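Side-chain contacts in uncharacterized protein (PDB 6ULO), which is of unknown function, although its family falls in the NADP-binding Rossmann clan and it is probably tethered to a membrane by a transmembrane helix: residues Asp260-Ser265 with Val302-Gly307; Thr46-Asp51 with Ser72-Thr77. One frame throughout, in Å; residues are numbered along the deposited sequence. Where two conformers were deposited one is given.

Contact 1 and contact 2 lie in different parts of one mixed beta-sheet domain, their centres 22 Å apart and their nearest atoms about 7 Å apart. Contact 2 is buried, with its centre 7 Å from that of the chain and its 72-77 segment following strand 66-69; in Rossmann-like folds the loop at this point often faces a cofactor, although no ligand defines a site here. Contact 1 is apolar and peripheral, 22 Å from the chain centre. Strand 249-255 relates the two: Glu-50 of contact 2 hydrogen-bonds Thr-254, while Phe-262 of contact 1 packs on the next residue, Ile-255. Ser-265 also touches Arg-52 and Leu-55, just beyond segment 46-51.

Contact 1: Asp260-Ser265 with Val302-Gly307; sequences DLFPWS and VMVEGG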
loop_
_atom_site.group_PDB
_atom_site.type_symbol
_atom_site.label_atom_id
_atom_site.label_comp_id
_atom_site.label_asym_id
_atom_site.label_seq_id
_atom_site.Cartn_x
_atom_site.Cartn_y
_atom_site.Cartn_z
ATOM N N ASP A 260 18.853 14.866 -10.711
ATOM C CA ASP A 260 18.953 16.151 -11.409
ATOM C C ASP A 260 17.606 16.563 -11.994
ATOM O O ASP A 260 17.251 17.745 -11.980
ATOM C CB ASP A 260 20.033 16.112 -12.500
ATOM C CG ASP A 260 19.745 15.069 -13.577
ATOM O OD1 ASP A 260 19.535 13.872 -13.222
ATOM O OD2 ASP A 260 19.699 15.451 -14.770
ATOM N N LEU A 261 16.841 15.604 -12.527
ATOM C CA LEU A 261 15.513 15.893 -13.062
ATOM C C LEU A 261 14.439 15.827 -11.994
ATOM O O LEU A 261 13.460 16.597 -12.037
ATOM C CB LEU A 261 15.133 14.859 -14.112
ATOM C CG LEU A 261 16.043 14.816 -15.330
ATOM C CD1 LEU A 261 15.500 13.706 -16.244
ATOM C CD2 LEU A 261 16.055 16.177 -16.058
ATOM N N PHE A 262 14.626 14.938 -11.026
ATOM C CA PHE A 262 13.590 14.543 -10.069
ATOM C C PHE A 262 14.207 14.610 -8.675
ATOM O O PHE A 262 14.544 13.585 -8.072
ATOM C CB PHE A 262 13.087 13.130 -10.396
ATOM C CG PHE A 262 12.540 12.999 -11.778
ATOM C CD1 PHE A 262 11.409 13.689 -12.156
ATOM C CD2 PHE A 262 13.178 12.205 -12.721
ATOM C CE1 PHE A 262 10.892 13.573 -13.464
ATOM C CE2 PHE A 262 12.673 12.098 -14.023
ATOM C CZ PHE A 262 11.542 12.793 -14.387
ATOM N N PRO A 263 14.351 15.810 -8.118
ATOM C CA PRO A 263 15.094 15.937 -6.859
ATOM C C PRO A 263 14.387 15.215 -5.714
ATOM O O PRO A 263 13.153 15.139 -5.655
ATOM C CB PRO A 263 15.161 17.456 -6.630
ATOM C CG PRO A 263 14.981 18.076 -7.999
ATOM C CD PRO A 263 14.048 17.120 -8.728
ATOM N N TRP A 264 15.183 14.650 -4.808
ATOM C CA TRP A 264 14.596 13.960 -3.662
ATOM C C TRP A 264 13.969 14.977 -2.720
ATOM O O TRP A 264 14.517 16.054 -2.476
ATOM C CB TRP A 264 15.659 13.132 -2.939
ATOM C CG TRP A 264 16.237 12.101 -3.853
ATOM C CD1 TRP A 264 15.702 11.658 -5.026
ATOM C CD2 TRP A 264 17.487 11.433 -3.702
ATOM N NE1 TRP A 264 16.520 10.721 -5.591
ATOM C CE2 TRP A 264 17.642 10.585 -4.813
ATOM C CE3 TRP A 264 18.507 11.492 -2.743
ATOM C CZ2 TRP A 264 18.762 9.772 -4.986
ATOM C CZ3 TRP A 264 19.621 10.688 -2.912
ATOM C CH2 TRP A 264 19.746 9.841 -4.029
ATOM N N SER A 265 12.808 14.649 -2.193
ATOM C CA SER A 265 12.081 15.603 -1.374
ATOM C C SER A 265 12.909 16.022 -0.166
ATOM O O SER A 265 13.609 15.187 0.426
ATOM C CB SER A 265 10.783 14.965 -0.875
ATOM O OG SER A 265 10.041 14.486 -1.981
ATOM N N VAL A 302 8.576 7.088 -18.388
ATOM C CA VAL A 302 7.240 7.675 -18.264
ATOM C C VAL A 302 7.316 9.069 -17.645
ATOM O O VAL A 302 6.658 10.017 -18.099
ATOM C CB VAL A 302 6.340 6.725 -17.446
ATOM C CG1 VAL A 302 4.989 7.376 -17.116
ATOM C CG2 VAL A 302 6.138 5.408 -18.206
ATOM N N MET A 303 8.111 9.203 -16.589
ATOM C CA MET A 303 8.233 10.492 -15.903
ATOM C C MET A 303 9.053 11.506 -16.714
ATOM O O MET A 303 8.695 12.681 -16.748
ATOM C CB MET A 303 8.838 10.279 -14.519
ATOM C CG MET A 303 7.890 9.515 -13.606
ATOM S SD MET A 303 8.609 9.124 -12.001
ATOM C CE MET A 303 8.948 10.789 -11.394
ATOM N N VAL A 304 10.144 11.073 -17.363
ATOM C CA VAL A 304 10.950 11.978 -18.188
ATOM C C VAL A 304 10.095 12.589 -19.284
ATOM O O VAL A 304 10.150 13.797 -19.537
ATOM C CB VAL A 304 12.161 11.232 -18.775
ATOM C CG1 VAL A 304 12.815 12.065 -19.903
ATOM C CG2 VAL A 304 13.184 10.939 -17.689
ATOM N N GLU A 305 9.296 11.756 -19.959
ATOM C CA GLU A 305 8.524 12.178 -21.123
ATOM C C GLU A 305 7.164 12.744 -20.759
ATOM O O GLU A 305 6.603 13.530 -21.532
ATOM C CB GLU A 305 8.309 10.987 -22.057
ATOM C CG GLU A 305 9.598 10.462 -22.656
ATOM C CD GLU A 305 9.375 9.403 -23.714
ATOM O OE1 GLU A 305 8.212 9.145 -24.096
ATOM O OE2 GLU A 305 10.382 8.813 -24.147
ATOM N N GLY A 306 6.614 12.359 -19.616
ATOM C CA GLY A 306 5.247 12.729 -19.331
ATOM C C GLY A 306 5.031 13.557 -18.084
ATOM O O GLY A 306 3.903 13.984 -17.823
ATOM N N GLY A 307 6.087 13.836 -17.329
ATOM C CA GLY A 307 5.950 14.433 -16.003
ATOM C C GLY A 307 6.090 15.946 -15.967
ATOM O O GLY A 307 6.926 16.524 -16.662
#
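Leu-261 makes the first touch, setting its CD1 methyl 3.9 Å from CG2 of Val-304, so one branch of each side chain does the work. Within its own loop, Leu-261 CB lies over one face of the Phe-262 ring. Next comes Phe-262, which carries most of the contact. With CG anti to the carbonyl carbon (chi1 -58°), the ring reaches out to the helix 302-306 and brings its far end up against the backbone there. CZ sits 3.6 Å from the carbonyl carbon of Met-303, and the amide nitrogen and CA of Val-304 lie at the ring edge. CZ also touches CB of Met-303 at 3.7 Å.

From there the methionine chain runs out and bends at chi3 (60°), which carries its methyl over the ring face away from Leu-261 CB. Met-303 CE stands 4.1 Å from the Phe-262 ring centroid, 20° off the normal, a CH-pi contact. SD lies farther out over the same face, 5.2 Å from the centroid and close to the ring normal, a Met-aromatic contact. At the CE2 corner, CG2 of Val-304 is 3.9 Å from Phe-262 CE2, the same methyl that meets Leu-261. The phenyl ring is thus covered over both faces and met at its CZ edge by the helix backbone.

Beyond Phe-262 the loop makes no further contact with this helix segment; the Pro-263 carbonyl oxygen hydrogen-bonds ND1 of His-277, whose ring also meets Phe-262 edge-to-face. The loop between strands 249-255 and 277-282 packs beside the last turn of helix 299-306, just before the chain enters strand 307-310. Beneath them, Phe-262 and Met-303 share Ile-255 of strand 249-255 and Thr-316 of strand 315-318, while Met-303 also reaches Cys-279 of strand 277-282.

Contact 2: Thr46-Asp51 with Ser72-Thr77; sequences TVSNED and SEQNLT
Gln-74 packs its whole side chain against Ser-48, and it can be followed outward atom by atom. CB and CG both lie near Ser-48 CB, the first at 4.1 Å. CG sits between the backbone N and the carbonyl carbon (chi1 73°), and a bend at chi2 folds the amide back along the start of its own segment. There CD comes to 3.6 Å from Ser-48 CB. OE1 also brushes Ser-48 CB and accepts the backbone N-H of Ser-72 at 3.0 Å; that nitrogen stands well above the carbonyl plane, 49° out of it, so the bond misses the lone-pair directions. NE2 touches Ser-48 CB too, but its polar partner is the hydroxyl of Tyr-222, which also bonds Glu-50 OE1.

Ser-48 OG lies 3.8 Å from Gln-74 NE2 but bonds its own chain, accepting the Glu-50 amide N-H at 3.1 Å with an angle of 162°, an ST turn. At the other end of the contact, Thr-46 O meets Ser-72 OG in a weak and doubtful bond. A water does more there: it donates to Thr-46 O at 2.9 Å and to Glu-73 OE1 at 2.7 Å, and accepts from Glu-73 N. Ser-72 O takes two bonds from Asn-75, through N and ND2, which closes the turn leading into helix 74-82.

That helix follows strand 66-69, which lies between 86-91 and 218-222 in the mixed sheet. Thr-46 fits against Ala-99 of helix 94-109 and Ala-149 of helix 139-166, and Ser-72 rests on Val-96 of helix 94-109, while Val-47 and Ser-48 lie on Arg-156 of helix 139-166.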
loop_
_atom_site.group_PDB
_atom_site.type_symbol
_atom_site.label_atom_id
_atom_site.label_comp_id
_atom_site.label_asym_id
_atom_site.label_seq_id
_atom_site.Cartn_x
_atom_site.Cartn_y
_atom_site.Cartn_z
ATOM N N THR A 46 9.552 -5.097 5.946
ATOM C CA THR A 46 8.204 -4.876 6.461
ATOM C C THR A 46 7.911 -3.412 6.762
ATOM O O THR A 46 6.836 -3.105 7.289
ATOM C CB THR A 46 7.957 -5.694 7.739
ATOM O OG1 THR A 46 8.810 -5.219 8.801
ATOM C CG2 THR A 46 8.204 -7.173 7.497
ATOM N N VAL A 47 8.828 -2.498 6.437
ATOM C CA VAL A 47 8.601 -1.078 6.651
ATOM C C VAL A 47 8.948 -0.300 5.402
ATOM O O VAL A 47 9.823 -0.694 4.623
ATOM C CB VAL A 47 9.383 -0.491 7.845
ATOM C CG1 VAL A 47 8.881 -1.064 9.143
ATOM C CG2 VAL A 47 10.884 -0.688 7.662
ATOM N N SER A 48 8.268 0.826 5.243
ATOM C CA SER A 48 8.620 1.819 4.250
ATOM C C SER A 48 9.804 2.668 4.726
ATOM O O SER A 48 10.049 2.830 5.929
ATOM C CB SER A 48 7.417 2.749 4.060
ATOM O OG SER A 48 7.673 3.760 3.088
ATOM N N ASN A 49 10.548 3.211 3.763
ATOM C CA ASN A 49 11.586 4.203 4.032
ATOM C C ASN A 49 11.292 5.512 3.313
ATOM O O ASN A 49 12.211 6.305 3.089
ATOM C CB ASN A 49 12.961 3.646 3.668
ATOM C CG ASN A 49 13.051 3.247 2.188
ATOM O OD1 ASN A 49 12.068 3.337 1.447
ATOM N ND2 ASN A 49 14.227 2.815 1.754
ATOM N N GLU A 50 10.025 5.773 2.978
ATOM C CA GLU A 50 9.577 6.989 2.302
ATOM C C GLU A 50 9.110 7.971 3.373
ATOM O O GLU A 50 8.078 7.746 4.014
ATOM C CB GLU A 50 8.452 6.632 1.321
ATOM C CG GLU A 50 9.026 5.678 0.242
ATOM C CD GLU A 50 7.979 4.964 -0.646
ATOM O OE1 GLU A 50 6.758 5.126 -0.395
ATOM O OE2 GLU A 50 8.384 4.249 -1.619
ATOM N N ASP A 51 9.841 9.073 3.555
ATOM C CA ASP A 51 9.620 9.995 4.670
ATOM C C ASP A 51 8.767 11.208 4.333
ATOM O O ASP A 51 8.524 12.036 5.223
ATOM C CB ASP A 51 10.949 10.510 5.229
ATOM C CG ASP A 51 11.805 9.410 5.799
ATOM O OD1 ASP A 51 11.243 8.429 6.325
ATOM O OD2 ASP A 51 13.053 9.496 5.682
ATOM N N SER A 72 3.487 -2.149 3.119
ATOM C CA SER A 72 2.991 -2.370 4.470
ATOM C C SER A 72 2.159 -1.206 5.002
ATOM O O SER A 72 1.214 -0.761 4.350
ATOM C CB SER A 72 4.202 -2.710 5.344
ATOM O OG SER A 72 4.852 -3.825 4.766
ATOM N N GLU A 73 2.511 -0.684 6.197
ATOM C CA GLU A 73 1.647 0.289 6.865
ATOM C C GLU A 73 1.475 1.600 6.118
ATOM O O GLU A 73 0.469 2.297 6.343
ATOM C CB GLU A 73 2.135 0.597 8.302
ATOM C CG GLU A 73 1.874 -0.560 9.254
ATOM C CD GLU A 73 2.656 -0.313 10.515
ATOM O OE1 GLU A 73 3.858 -0.689 10.544
ATOM O OE2 GLU A 73 2.105 0.294 11.449
ATOM N N GLN A 74 2.408 1.958 5.234
ATOM C CA GLN A 74 2.240 3.212 4.503
ATOM C C GLN A 74 0.968 3.199 3.663
ATOM O O GLN A 74 0.395 4.253 3.371
ATOM C CB GLN A 74 3.467 3.544 3.650
ATOM C CG GLN A 74 3.646 2.694 2.399
ATOM C CD GLN A 74 4.448 1.442 2.607
ATOM O OE1 GLN A 74 4.275 0.721 3.587
ATOM N NE2 GLN A 74 5.319 1.124 1.651
ATOM N N ASN A 75 0.499 2.006 3.266
ATOM C CA ASN A 75 -0.757 1.897 2.528
ATOM C C ASN A 75 -1.944 2.326 3.372
ATOM O O ASN A 75 -2.917 2.867 2.838
ATOM C CB ASN A 75 -0.949 0.457 2.082
ATOM C CG ASN A 75 0.077 0.079 1.027
ATOM O OD1 ASN A 75 0.008 0.549 -0.109
ATOM N ND2 ASN A 75 1.025 -0.771 1.389
ATOM N N LEU A 76 -1.901 2.029 4.670
ATOM C CA LEU A 76 -2.984 2.444 5.555
ATOM C C LEU A 76 -2.986 3.961 5.708
ATOM O O LEU A 76 -4.047 4.591 5.758
ATOM C CB LEU A 76 -2.871 1.717 6.895
ATOM C CG LEU A 76 -2.791 0.196 6.744
ATOM C CD1 LEU A 76 -2.697 -0.439 8.114
ATOM C CD2 LEU A 76 -3.967 -0.414 6.002
ATOM N N THR A 77 -1.794 4.580 5.765
ATOM C CA THR A 77 -1.734 6.036 5.772
ATOM C C THR A 77 -2.432 6.614 4.547
ATOM O O THR A 77 -3.287 7.513 4.670
ATOM C CB THR A 77 -0.281 6.479 5.828
ATOM O OG1 THR A 77 0.242 6.045 7.085
ATOM C CG2 THR A 77 -0.136 7.999 5.712
HETATM O O HOH W 1 4.911 -1.096 8.062
#